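PDB 4K70: UL37 from Suid herpesvirus 1, which is an inner tegument protein thought to be essential in controlling viral trafficking, present here as its N-terminal, largely helical half, which binds metal ions. Local coordinates for residues G44-A49 with G96-D101; T114-G119 with L448-A453; T170-D173 with V177-G180; K207-A212 with R240-A245; A215-D220 with G344-H349. All blocks are in the same frame, centred on the assembly; numbering follows the deposited sequence. Where two conformers were deposited one is given.

Contact 1 of 5, residues G44-A49 with G96-D101; sequences GLWARA and GVVNGD. With NA (sodium ion), chain I.
Trp-46 of helix 39-60 lies against Val-97 and Val-98 in the last turn of helix 89-98, a helix-to-helix packing contact in the all-helical N-terminal half of UL37. Apolar touching does most of the work. With CG anti to the backbone N (chi1 171°), the indole points at helix 89-98, and the two valines divide it between them. Val-97 takes the near end, its CG1 lying 3.9 Å from Trp-46 CD1. Val-98 lies over the rest of the indole: its CG1 approaches Trp-46 CZ2 at 3.8 Å, while its CG2 stands over the middle of the face.

A CH-pi contact adds to this. Val-98 CA sits 3.9 Å from the centroid of the Trp-46 five-membered ring, only 19° off the ring normal, so the end of the helix backbone itself presses on the indole. Leu-72 and Ala-73 of helix 63-78 also touch Trp-46.

One polar contact helps set the rotation of the ring. Trp-46 NE1 hydrogen-bonds to Thr-103 OG1, a hydroxyl positioned by its own bond to Val-98 O, which ties the buried indole to the junction with helix 101-109. Just past the valines the chain turns to a sodium ion shared with Asp-121. Asn-99 OD1 binds this sodium ion at 2.3 Å, and a water 2.6 Å from the metal donates to Gly-100 O.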
# COMPACT_ATOMS: atom_id res chain seq x y z
N GLY A 44 13.76 15.95 22.64
CA GLY A 44 14.65 16.13 23.78
C GLY A 44 15.92 16.90 23.46
O GLY A 44 16.48 17.55 24.34
N LEU A 45 16.37 16.84 22.21
CA LEU A 45 17.64 17.44 21.83
C LEU A 45 17.53 18.74 21.03
O LEU A 45 18.54 19.36 20.73
CB LEU A 45 18.46 16.46 21.00
CG LEU A 45 18.98 15.22 21.70
CD1 LEU A 45 19.64 14.31 20.68
CD2 LEU A 45 19.94 15.60 22.81
N TRP A 46 16.31 19.14 20.67
CA TRP A 46 16.16 20.20 19.68
C TRP A 46 16.78 21.54 20.10
O TRP A 46 17.57 22.12 19.35
CB TRP A 46 14.69 20.43 19.31
CG TRP A 46 14.57 21.67 18.47
CD1 TRP A 46 14.21 22.91 18.89
CD2 TRP A 46 14.88 21.79 17.08
NE1 TRP A 46 14.25 23.80 17.85
CE2 TRP A 46 14.67 23.13 16.72
CE3 TRP A 46 15.31 20.88 16.10
CZ2 TRP A 46 14.86 23.60 15.41
CZ3 TRP A 46 15.51 21.34 14.81
CH2 TRP A 46 15.28 22.69 14.48
N ALA A 47 16.40 22.03 21.28
CA ALA A 47 16.80 23.36 21.72
C ALA A 47 18.32 23.48 21.84
O ALA A 47 18.91 24.46 21.38
CB ALA A 47 16.12 23.71 23.03
N ARG A 48 18.94 22.45 22.41
CA ARG A 48 20.40 22.37 22.52
C ARG A 48 21.04 22.29 21.14
O ARG A 48 22.04 22.95 20.87
CB ARG A 48 20.82 21.14 23.34
CG ARG A 48 20.34 21.12 24.79
CD ARG A 48 20.39 19.68 25.36
NE ARG A 48 21.74 19.13 25.37
CZ ARG A 48 22.05 17.85 25.59
NH1 ARG A 48 21.09 16.96 25.80
NH2 ARG A 48 23.32 17.46 25.58
N ALA A 49 20.50 21.44 20.27
CA ALA A 49 21.05 21.32 18.93
C ALA A 49 20.96 22.66 18.19
O ALA A 49 21.94 23.11 17.60
CB ALA A 49 20.36 20.21 18.14
N GLY A 96 5.73 21.51 17.59
CA GLY A 96 5.53 22.56 18.59
C GLY A 96 6.81 23.03 19.26
O GLY A 96 7.01 24.23 19.48
N VAL A 97 7.69 22.09 19.59
CA VAL A 97 9.01 22.40 20.12
C VAL A 97 9.91 23.10 19.08
O VAL A 97 10.53 24.12 19.37
CB VAL A 97 9.70 21.13 20.66
CG1 VAL A 97 11.19 21.35 20.90
CG2 VAL A 97 9.01 20.69 21.94
N VAL A 98 9.98 22.54 17.88
CA VAL A 98 10.80 23.10 16.81
C VAL A 98 10.43 24.56 16.54
O VAL A 98 11.29 25.41 16.28
CB VAL A 98 10.66 22.26 15.52
CG1 VAL A 98 11.26 22.98 14.32
CG2 VAL A 98 11.29 20.88 15.71
N ASN A 99 9.14 24.84 16.64
CA ASN A 99 8.56 26.12 16.28
C ASN A 99 8.46 27.09 17.47
O ASN A 99 7.94 28.19 17.33
CB ASN A 99 7.16 25.87 15.69
CG ASN A 99 6.51 27.12 15.14
OD1 ASN A 99 7.03 27.77 14.23
ND2 ASN A 99 5.34 27.46 15.68
N GLY A 100 8.97 26.68 18.63
CA GLY A 100 8.87 27.50 19.83
C GLY A 100 9.58 28.84 19.73
O GLY A 100 10.39 29.07 18.84
N ASP A 101 9.28 29.73 20.67
CA ASP A 101 9.86 31.07 20.65
C ASP A 101 11.38 31.06 20.73
O ASP A 101 12.02 31.96 20.18
CB ASP A 101 9.26 31.94 21.75
CG ASP A 101 7.83 32.32 21.45
OD1 ASP A 101 7.43 32.24 20.27
OD2 ASP A 101 7.11 32.72 22.40
NA NA I . 9.21 28.51 13.81
O HOH W 1 10.17 29.46 16.01

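Contact 2 of 5, residues T114-G119 with L448-A453; sequences TSAEFG and LREVAA
Glu-117 and Arg-449 form a bidentate salt bridge that joins the loop before helix 120-137 to helix 438-458, two parts of the helical fold more than 300 residues apart in sequence. Arg-449 grips side-on: NE donates to Glu-117 OE2 at 2.7 Å and NH2 to Glu-117 OE1 at a short 2.5 Å, each oxygen offering its syn lone pair. Carboxylate and guanidinium are nearly coplanar, 16° apart, an arrangement that fixes the rotation of each group against the other. The bend of the arginine at chi3 (-68°) swings this edge round to the glutamate, whose own chain runs extended beyond CG.

Next to this pair, Glu-450 OE2 accepts a hydrogen bond from the backbone N of Glu-117 at 2.7 Å, the donor standing 43° out of the carboxylate plane. The same carboxylate rests on Ala-116, whose CB is 3.7 Å from Glu-450 CD. The two acidic groups therefore lie close, with OE2 of Glu-117 and OE2 of Glu-450 4.0 Å apart and their planes almost perpendicular. Arg-449 on Glu-117 and Arg-113, which forms a salt bridge with Glu-450 OE1, would be expected to offset the repulsion.

Further out, the loop is shaped by a type I turn from Ala-116 to Gly-119, and Gly-119 is the N-cap of the following helix. Asn-71 of helix 63-78 touches both Ala-116 and Glu-450. One water spans the acidic pair, donating to Glu-117 OE2 at 2.9 Å and to Glu-450 OE2 at 3.2 Å.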
# COMPACT_ATOMS: atom_id res chain seq x y z
N THR A 114 14.59 32.51 10.04
CA THR A 114 13.70 31.44 10.45
C THR A 114 12.96 30.88 9.24
O THR A 114 12.21 29.90 9.34
CB THR A 114 12.66 31.93 11.46
OG1 THR A 114 11.79 32.88 10.83
CG2 THR A 114 13.35 32.56 12.66
N SER A 115 13.20 31.49 8.08
CA SER A 115 12.33 31.30 6.93
C SER A 115 12.89 30.43 5.80
O SER A 115 12.34 30.46 4.69
CB SER A 115 11.96 32.67 6.35
OG SER A 115 13.10 33.23 5.75
N ALA A 116 13.96 29.69 6.04
CA ALA A 116 14.51 28.80 5.02
C ALA A 116 13.49 27.72 4.63
O ALA A 116 12.57 27.42 5.39
CB ALA A 116 15.81 28.17 5.48
N GLU A 117 13.66 27.15 3.43
CA GLU A 117 12.74 26.14 2.92
C GLU A 117 12.74 24.88 3.78
O GLU A 117 11.75 24.15 3.82
CB GLU A 117 13.00 25.84 1.43
CG GLU A 117 12.71 27.05 0.54
CD GLU A 117 12.86 26.78 -0.95
OE1 GLU A 117 12.24 25.82 -1.46
OE2 GLU A 117 13.60 27.52 -1.63
N PHE A 118 13.83 24.65 4.50
CA PHE A 118 13.88 23.58 5.51
C PHE A 118 14.00 24.09 6.94
O PHE A 118 14.42 23.36 7.85
CB PHE A 118 14.97 22.57 5.18
CG PHE A 118 14.66 21.75 3.95
CD1 PHE A 118 13.83 20.64 4.04
CD2 PHE A 118 15.18 22.10 2.72
CE1 PHE A 118 13.53 19.88 2.91
CE2 PHE A 118 14.90 21.35 1.59
CZ PHE A 118 14.07 20.24 1.68
N GLY A 119 13.58 25.34 7.13
CA GLY A 119 13.60 26.00 8.42
C GLY A 119 12.38 25.66 9.26
O GLY A 119 11.51 24.90 8.83
N LEU A 448 19.50 23.05 -2.05
CA LEU A 448 20.62 23.74 -2.69
C LEU A 448 20.39 25.25 -2.84
O LEU A 448 21.35 26.02 -2.88
CB LEU A 448 20.94 23.12 -4.04
CG LEU A 448 21.61 21.75 -3.97
CD1 LEU A 448 21.91 21.24 -5.38
CD2 LEU A 448 22.87 21.82 -3.12
N ARG A 449 19.13 25.67 -2.94
CA ARG A 449 18.82 27.10 -2.94
C ARG A 449 19.21 27.72 -1.60
O ARG A 449 19.69 28.85 -1.54
CB ARG A 449 17.33 27.34 -3.22
CG ARG A 449 16.89 27.05 -4.67
CD ARG A 449 15.52 27.66 -4.95
NE ARG A 449 14.44 27.02 -4.19
CZ ARG A 449 13.76 25.96 -4.63
NH1 ARG A 449 14.04 25.43 -5.81
NH2 ARG A 449 12.79 25.44 -3.89
N GLU A 450 19.01 26.98 -0.52
CA GLU A 450 19.38 27.48 0.80
C GLU A 450 20.90 27.46 0.96
O GLU A 450 21.48 28.37 1.57
CB GLU A 450 18.70 26.69 1.91
CG GLU A 450 17.19 26.77 1.87
CD GLU A 450 16.67 28.20 1.86
OE1 GLU A 450 17.49 29.15 1.97
OE2 GLU A 450 15.44 28.38 1.76
N VAL A 451 21.53 26.44 0.40
CA VAL A 451 22.99 26.37 0.39
C VAL A 451 23.57 27.54 -0.40
O VAL A 451 24.50 28.21 0.04
CB VAL A 451 23.49 25.05 -0.18
CG1 VAL A 451 25.00 25.08 -0.32
CG2 VAL A 451 23.07 23.89 0.72
N ALA A 452 22.99 27.80 -1.57
CA ALA A 452 23.44 28.91 -2.41
C ALA A 452 23.22 30.27 -1.74
O ALA A 452 23.99 31.20 -1.95
CB ALA A 452 22.77 28.87 -3.77
N ALA A 453 22.17 30.38 -0.93
CA ALA A 453 21.92 31.61 -0.17
C ALA A 453 22.99 31.83 0.90
O ALA A 453 23.46 32.94 1.10
CB ALA A 453 20.54 31.59 0.46
O HOH W 2 14.66 30.13 -0.82

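Contact 3 of 5, residues T170-D173 with V177-G180; sequences TLYD and VQDG
With CG beside the backbone N, a bend at chi2 (-62°) folds the amide of Gln-178 toward Tyr-172, whose ring is set by CG lying anti to its own backbone N. The result is that Gln-178 NE2 meets Tyr-172 twice. It donates to Tyr-172 O at 2.7 Å along an almost straight bond (177°), the acceptor lying in the amide plane while the donor stands above the carbonyl plane. The same nitrogen hovers 3.4 Å above the middle of the Tyr-172 ring, with the amide turned steeply to it, the planes 77° apart.

Beside this polar grip, Val-177 packs onto the carbonyl and CB of Leu-171. Its CG2 is 3.2 Å from Leu-171 O and 4.0 Å from Leu-171 CB. The chain leading into helix 175-188 is thus folded back over that helix's own first turn. Asp-179, next along, binds calcium in another structure of this protein, though no such ion is modelled on it here.

The far ends of the key groups are held elsewhere: Gln-178 OE1 accepts from Leu-392 N, and Tyr-172 OH bonds to Pro-390 O.

All four touching residues are buried, so the chemistry is one of buried polar atoms that find partners. An amide pinned at both its oxygen and its nitrogen has little freedom to flip, and Gln-178 thereby links the chain before its helix to the one around Leu-392.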
# COMPACT_ATOMS: atom_id res chain seq x y z
N THR A 170 9.12 18.70 -0.77
CA THR A 170 10.31 18.75 0.08
C THR A 170 10.24 17.76 1.26
O THR A 170 11.26 17.46 1.87
CB THR A 170 10.62 20.17 0.61
OG1 THR A 170 9.51 20.67 1.35
CG2 THR A 170 10.96 21.11 -0.57
N LEU A 171 9.04 17.23 1.54
CA LEU A 171 8.90 16.21 2.60
C LEU A 171 8.93 14.78 2.12
O LEU A 171 9.00 13.86 2.94
CB LEU A 171 7.58 16.39 3.36
CG LEU A 171 7.23 17.77 3.87
CD1 LEU A 171 5.87 17.69 4.55
CD2 LEU A 171 8.31 18.29 4.81
N TYR A 172 8.85 14.58 0.81
CA TYR A 172 8.61 13.26 0.23
C TYR A 172 9.64 12.19 0.58
O TYR A 172 9.28 11.08 0.97
CB TYR A 172 8.49 13.37 -1.30
CG TYR A 172 8.19 12.07 -1.98
CD1 TYR A 172 6.92 11.52 -1.94
CD2 TYR A 172 9.19 11.38 -2.66
CE1 TYR A 172 6.65 10.31 -2.56
CE2 TYR A 172 8.93 10.17 -3.27
CZ TYR A 172 7.65 9.65 -3.22
OH TYR A 172 7.37 8.45 -3.85
N ASP A 173 10.93 12.50 0.44
CA ASP A 173 11.96 11.53 0.74
C ASP A 173 12.18 11.36 2.26
O ASP A 173 13.02 10.57 2.66
CB ASP A 173 13.28 11.93 0.08
CG ASP A 173 14.35 10.84 0.19
OD1 ASP A 173 14.09 9.70 -0.25
OD2 ASP A 173 15.45 11.13 0.71
N VAL A 177 7.48 10.27 6.25
CA VAL A 177 6.49 10.31 5.19
C VAL A 177 6.34 8.94 4.52
O VAL A 177 5.22 8.48 4.28
CB VAL A 177 6.82 11.36 4.11
CG1 VAL A 177 5.96 11.11 2.88
CG2 VAL A 177 6.60 12.77 4.67
N GLN A 178 7.46 8.32 4.19
CA GLN A 178 7.45 7.02 3.54
C GLN A 178 6.88 5.93 4.47
O GLN A 178 6.19 5.01 4.01
CB GLN A 178 8.86 6.67 3.05
CG GLN A 178 9.34 7.64 1.98
CD GLN A 178 8.44 7.57 0.76
OE1 GLN A 178 7.95 6.50 0.42
NE2 GLN A 178 8.21 8.71 0.11
N ASP A 179 7.17 6.05 5.76
CA ASP A 179 6.56 5.17 6.75
C ASP A 179 5.06 5.41 6.83
O ASP A 179 4.29 4.47 6.98
CB ASP A 179 7.19 5.36 8.14
CG ASP A 179 8.61 4.82 8.23
OD1 ASP A 179 8.99 3.99 7.37
OD2 ASP A 179 9.35 5.22 9.16
N GLY A 180 4.64 6.67 6.75
CA GLY A 180 3.23 7.01 6.85
C GLY A 180 2.44 6.50 5.66
O GLY A 180 1.29 6.07 5.79

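Contact 4 of 5, residues K207-A212 with R240-A245; sequences KPLTRA and RAVDEA
Pro-208 and Leu-209, at the start of helix 208-223, pack against Ala-241 and Val-242 where the chain leaves helix 229-240. The contact is a helix N-terminus meeting an interhelical loop, with Lys-207 as N-cap residue. The backbones come close, the CA atoms of Leu-209 and Val-242 being 5.1 Å apart.

The tight part is apolar. Pro-208 lays one edge of its ring along Ala-241, with CB 3.7 Å from Ala-241 CB and CG 3.5 Å from Ala-241 O. Val-242 contributes its CG2 branch, which reaches Leu-209 CA at 3.9 Å and Leu-209 CD1 at 4.1 Å. Leu-209 has CG anti to its backbone N (chi1 178°), a setting that carries CD1 to the two valine methyls. Beyond them the leucine is buried among Ala-246, Leu-288 and Leu-298, whereas Ala-212, one turn along the helix, touches Phe-235 and Ala-238 of helix 229-240.

Toward Asp-243, which is exposed, the contact is looser and wetter, and no direct hydrogen bond joins the two segments. Instead a water accepts from Leu-209 N at 2.9 Å, serving an amide of the first helical turn, and it takes a weak, longer bond from Asp-243 N. Past Val-242 the loop is braced from within by an Asx turn that leads into a short 3-10 segment: Asp-243 OD1 accepts from Ala-245 N at 3.0 Å, the N-H lying 45° above the carboxylate plane.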
# COMPACT_ATOMS: atom_id res chain seq x y z
N LYS A 207 -28.54 -13.25 -10.46
CA LYS A 207 -29.36 -14.37 -9.98
C LYS A 207 -29.12 -14.63 -8.50
O LYS A 207 -28.03 -14.36 -7.99
CB LYS A 207 -29.08 -15.63 -10.80
CG LYS A 207 -29.32 -15.45 -12.28
CD LYS A 207 -28.90 -16.70 -13.03
CE LYS A 207 -29.13 -16.53 -14.53
NZ LYS A 207 -28.83 -17.80 -15.23
N PRO A 208 -30.14 -15.16 -7.82
CA PRO A 208 -30.04 -15.49 -6.39
C PRO A 208 -28.80 -16.33 -6.08
O PRO A 208 -28.09 -16.03 -5.11
CB PRO A 208 -31.31 -16.29 -6.13
CG PRO A 208 -32.28 -15.85 -7.18
CD PRO A 208 -31.46 -15.49 -8.38
N LEU A 209 -28.52 -17.37 -6.88
CA LEU A 209 -27.36 -18.23 -6.63
C LEU A 209 -26.05 -17.44 -6.65
O LEU A 209 -25.20 -17.62 -5.79
CB LEU A 209 -27.29 -19.37 -7.64
CG LEU A 209 -26.09 -20.31 -7.48
CD1 LEU A 209 -26.10 -20.94 -6.10
CD2 LEU A 209 -26.07 -21.37 -8.56
N THR A 210 -25.89 -16.58 -7.65
CA THR A 210 -24.69 -15.76 -7.77
C THR A 210 -24.51 -14.90 -6.51
O THR A 210 -23.41 -14.82 -5.95
CB THR A 210 -24.77 -14.86 -9.02
OG1 THR A 210 -24.90 -15.68 -10.21
CG2 THR A 210 -23.54 -13.99 -9.15
N ARG A 211 -25.59 -14.26 -6.08
CA ARG A 211 -25.56 -13.36 -4.95
C ARG A 211 -25.24 -14.10 -3.68
O ARG A 211 -24.48 -13.61 -2.85
CB ARG A 211 -26.89 -12.61 -4.82
CG ARG A 211 -27.13 -11.65 -5.97
CD ARG A 211 -28.51 -11.04 -5.92
NE ARG A 211 -28.65 -10.11 -4.81
CZ ARG A 211 -29.77 -9.45 -4.53
NH1 ARG A 211 -30.85 -9.63 -5.27
NH2 ARG A 211 -29.80 -8.62 -3.50
N ALA A 212 -25.80 -15.30 -3.53
CA ALA A 212 -25.51 -16.15 -2.38
C ALA A 212 -24.03 -16.54 -2.30
O ALA A 212 -23.43 -16.55 -1.22
CB ALA A 212 -26.39 -17.39 -2.39
N ARG A 240 -32.44 -18.69 0.06
CA ARG A 240 -33.83 -19.11 -0.04
C ARG A 240 -34.40 -19.00 -1.46
O ARG A 240 -35.38 -19.66 -1.79
CB ARG A 240 -34.69 -18.30 0.93
CG ARG A 240 -36.11 -18.78 1.01
CD ARG A 240 -37.00 -17.72 1.63
NE ARG A 240 -36.90 -17.74 3.08
CZ ARG A 240 -37.81 -18.26 3.88
NH1 ARG A 240 -38.91 -18.82 3.38
NH2 ARG A 240 -37.64 -18.22 5.19
N ALA A 241 -33.79 -18.17 -2.30
CA ALA A 241 -34.32 -17.98 -3.65
C ALA A 241 -33.57 -18.77 -4.71
O ALA A 241 -33.87 -18.66 -5.89
CB ALA A 241 -34.34 -16.50 -4.01
N VAL A 242 -32.59 -19.55 -4.29
CA VAL A 242 -31.78 -20.31 -5.23
C VAL A 242 -32.61 -21.28 -6.05
O VAL A 242 -33.44 -22.01 -5.51
CB VAL A 242 -30.67 -21.07 -4.52
CG1 VAL A 242 -30.06 -22.12 -5.45
CG2 VAL A 242 -29.60 -20.11 -4.04
N ASP A 243 -32.37 -21.28 -7.36
CA ASP A 243 -33.00 -22.22 -8.28
C ASP A 243 -32.63 -23.65 -7.90
O ASP A 243 -31.46 -24.03 -7.96
CB ASP A 243 -32.56 -21.91 -9.71
CG ASP A 243 -33.40 -22.62 -10.76
OD1 ASP A 243 -34.04 -23.63 -10.42
OD2 ASP A 243 -33.40 -22.16 -11.92
N GLU A 244 -33.63 -24.44 -7.51
CA GLU A 244 -33.39 -25.83 -7.08
C GLU A 244 -32.80 -26.72 -8.18
O GLU A 244 -32.24 -27.78 -7.90
CB GLU A 244 -34.67 -26.45 -6.53
CG GLU A 244 -35.25 -25.74 -5.30
CD GLU A 244 -34.64 -26.22 -3.99
OE1 GLU A 244 -34.16 -27.38 -3.94
OE2 GLU A 244 -34.64 -25.44 -3.02
N ALA A 245 -32.94 -26.28 -9.43
CA ALA A 245 -32.33 -26.98 -10.56
C ALA A 245 -30.80 -26.95 -10.49
O ALA A 245 -30.13 -27.73 -11.15
CB ALA A 245 -32.81 -26.38 -11.86
O HOH W 3 -30.32 -18.83 -8.57

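Contact 5 of 5, residues A215-D220 with G344-H349; sequences ALTIAD and GFTRRH
Thr-217, midway along helix 208-223, meets Thr-346 and His-349 at the capped N-terminus of helix 347-358. Following its side chain outward, CB comes first, 4.0 Å from Thr-346 CG2. OG1 is the same distance from that methyl, but its polar partner is in its own helix: at chi1 72° the hydroxyl is turned back to the backbone, where it hydrogen-bonds to Phe-214 O. This leaves the methyl to face the neighbouring helix. CG2 reaches furthest, touching His-349 at CE1 (3.6 Å) and NE2 (3.8 Å), the two side chains crossing at about a right angle.

The opposing segment is a chain of turn and cap motifs. Gly-344 ends the preceding helix in a Schellman motif, Phe-345 centres an inverse gamma turn, and Thr-346 caps the next helix, its OG1 accepting a weak bond from His-349 N. That hydroxyl oxygen also sits 3.3 Å above the plane of the His-349 ring, toward its rim. The contact is thus a small buried one, made chiefly by two methyls and the imidazole.

A polar link runs beside it: Glu-221 of helix 208-223 accepts a hydrogen bond from Arg-348 N. The imidazole that receives Thr-217 is fixed from its other nitrogen, for His-349 ND1 donates to Gly-344 O at 2.8 Å, the acceptor oxygen lying 20° out of the ring plane.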
# COMPACT_ATOMS: atom_id res chain seq x y z
N ALA A 215 -21.83 -13.66 -1.20
CA ALA A 215 -21.95 -13.48 0.25
C ALA A 215 -21.00 -14.41 0.98
O ALA A 215 -20.36 -14.01 1.96
CB ALA A 215 -23.38 -13.73 0.71
N LEU A 216 -20.89 -15.65 0.51
CA LEU A 216 -19.97 -16.61 1.10
C LEU A 216 -18.53 -16.19 0.94
O LEU A 216 -17.74 -16.32 1.87
CB LEU A 216 -20.19 -18.01 0.55
CG LEU A 216 -21.54 -18.63 0.90
CD1 LEU A 216 -21.63 -20.09 0.42
CD2 LEU A 216 -21.77 -18.52 2.40
N THR A 217 -18.17 -15.68 -0.24
CA THR A 217 -16.80 -15.18 -0.40
C THR A 217 -16.50 -14.05 0.61
O THR A 217 -15.39 -13.95 1.13
CB THR A 217 -16.48 -14.70 -1.84
OG1 THR A 217 -17.17 -13.47 -2.12
CG2 THR A 217 -16.85 -15.77 -2.89
N ILE A 218 -17.50 -13.23 0.88
CA ILE A 218 -17.32 -12.11 1.81
C ILE A 218 -17.18 -12.64 3.24
O ILE A 218 -16.30 -12.20 3.99
CB ILE A 218 -18.50 -11.12 1.73
CG1 ILE A 218 -18.50 -10.41 0.38
CG2 ILE A 218 -18.41 -10.09 2.87
CD1 ILE A 218 -19.83 -9.73 0.04
N ALA A 219 -18.03 -13.58 3.61
CA ALA A 219 -17.96 -14.16 4.94
C ALA A 219 -16.58 -14.77 5.15
O ALA A 219 -15.96 -14.57 6.20
CB ALA A 219 -19.05 -15.21 5.13
N ASP A 220 -16.08 -15.47 4.13
CA ASP A 220 -14.81 -16.20 4.23
C ASP A 220 -13.54 -15.33 4.16
O ASP A 220 -12.57 -15.62 4.85
CB ASP A 220 -14.74 -17.31 3.16
CG ASP A 220 -15.71 -18.44 3.45
OD1 ASP A 220 -16.31 -18.43 4.55
OD2 ASP A 220 -15.87 -19.34 2.59
N GLY A 344 -16.02 -12.81 -10.09
CA GLY A 344 -15.95 -13.88 -9.11
C GLY A 344 -14.54 -14.40 -8.85
O GLY A 344 -14.36 -15.38 -8.14
N PHE A 345 -13.54 -13.73 -9.42
CA PHE A 345 -12.15 -14.06 -9.14
C PHE A 345 -11.66 -13.34 -7.89
O PHE A 345 -10.81 -12.46 -7.94
CB PHE A 345 -11.27 -13.73 -10.34
CG PHE A 345 -11.35 -14.77 -11.45
CD1 PHE A 345 -12.39 -14.75 -12.36
CD2 PHE A 345 -10.39 -15.77 -11.56
CE1 PHE A 345 -12.46 -15.70 -13.40
CE2 PHE A 345 -10.45 -16.72 -12.57
CZ PHE A 345 -11.49 -16.69 -13.50
N THR A 346 -12.23 -13.72 -6.76
CA THR A 346 -11.79 -13.23 -5.46
C THR A 346 -10.41 -13.84 -5.16
O THR A 346 -9.93 -14.68 -5.92
CB THR A 346 -12.76 -13.68 -4.39
OG1 THR A 346 -12.84 -15.10 -4.42
CG2 THR A 346 -14.14 -13.12 -4.67
N ARG A 347 -9.79 -13.42 -4.07
CA ARG A 347 -8.46 -13.90 -3.69
C ARG A 347 -8.41 -15.42 -3.63
O ARG A 347 -7.52 -16.05 -4.19
CB ARG A 347 -8.02 -13.34 -2.34
CG ARG A 347 -6.60 -13.76 -1.96
CD ARG A 347 -6.35 -13.77 -0.46
NE ARG A 347 -7.18 -14.73 0.27
CZ ARG A 347 -6.92 -16.03 0.37
NH1 ARG A 347 -5.85 -16.56 -0.22
NH2 ARG A 347 -7.73 -16.82 1.07
N ARG A 348 -9.36 -16.00 -2.91
CA ARG A 348 -9.39 -17.45 -2.72
C ARG A 348 -9.70 -18.19 -4.03
O ARG A 348 -9.14 -19.25 -4.29
CB ARG A 348 -10.41 -17.81 -1.64
CG ARG A 348 -10.64 -19.29 -1.46
CD ARG A 348 -9.38 -20.01 -1.05
NE ARG A 348 -9.68 -21.34 -0.53
CZ ARG A 348 -8.78 -22.32 -0.43
NH1 ARG A 348 -7.52 -22.11 -0.81
NH2 ARG A 348 -9.14 -23.51 0.04
N HIS A 349 -10.56 -17.63 -4.86
CA HIS A 349 -10.92 -18.30 -6.13
C HIS A 349 -9.78 -18.31 -7.12
O HIS A 349 -9.62 -19.27 -7.90
CB HIS A 349 -12.19 -17.70 -6.75
CG HIS A 349 -13.42 -17.99 -5.96
ND1 HIS A 349 -14.67 -17.57 -6.35
CD2 HIS A 349 -13.59 -18.66 -4.79
CE1 HIS A 349 -15.57 -17.98 -5.46
NE2 HIS A 349 -14.94 -18.63 -4.51

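From the N terminus, contact 1 closes a mostly helical loop between helices 39-60 and 89-98. Shortly afterwards the 114-119 segment opens contact 2, whose partner on helix 438-458 arrives only near the end of the chain, so contacts 3, 4 and 5 all nest within its loop. Contact 3 is a short local closure at helix 175-188, and it touches contact 2 where Phe-118 CE1 packs on Thr-170 O at 3.5 Å. Contacts 4 and 5 cross, since their segments alternate along the chain; both use helix 208-223, tying it to the 240-245 loop and to helix 347-358. Their centres lie 16 Å apart, on the opposite side of the chain's centre from contacts 1 and 2.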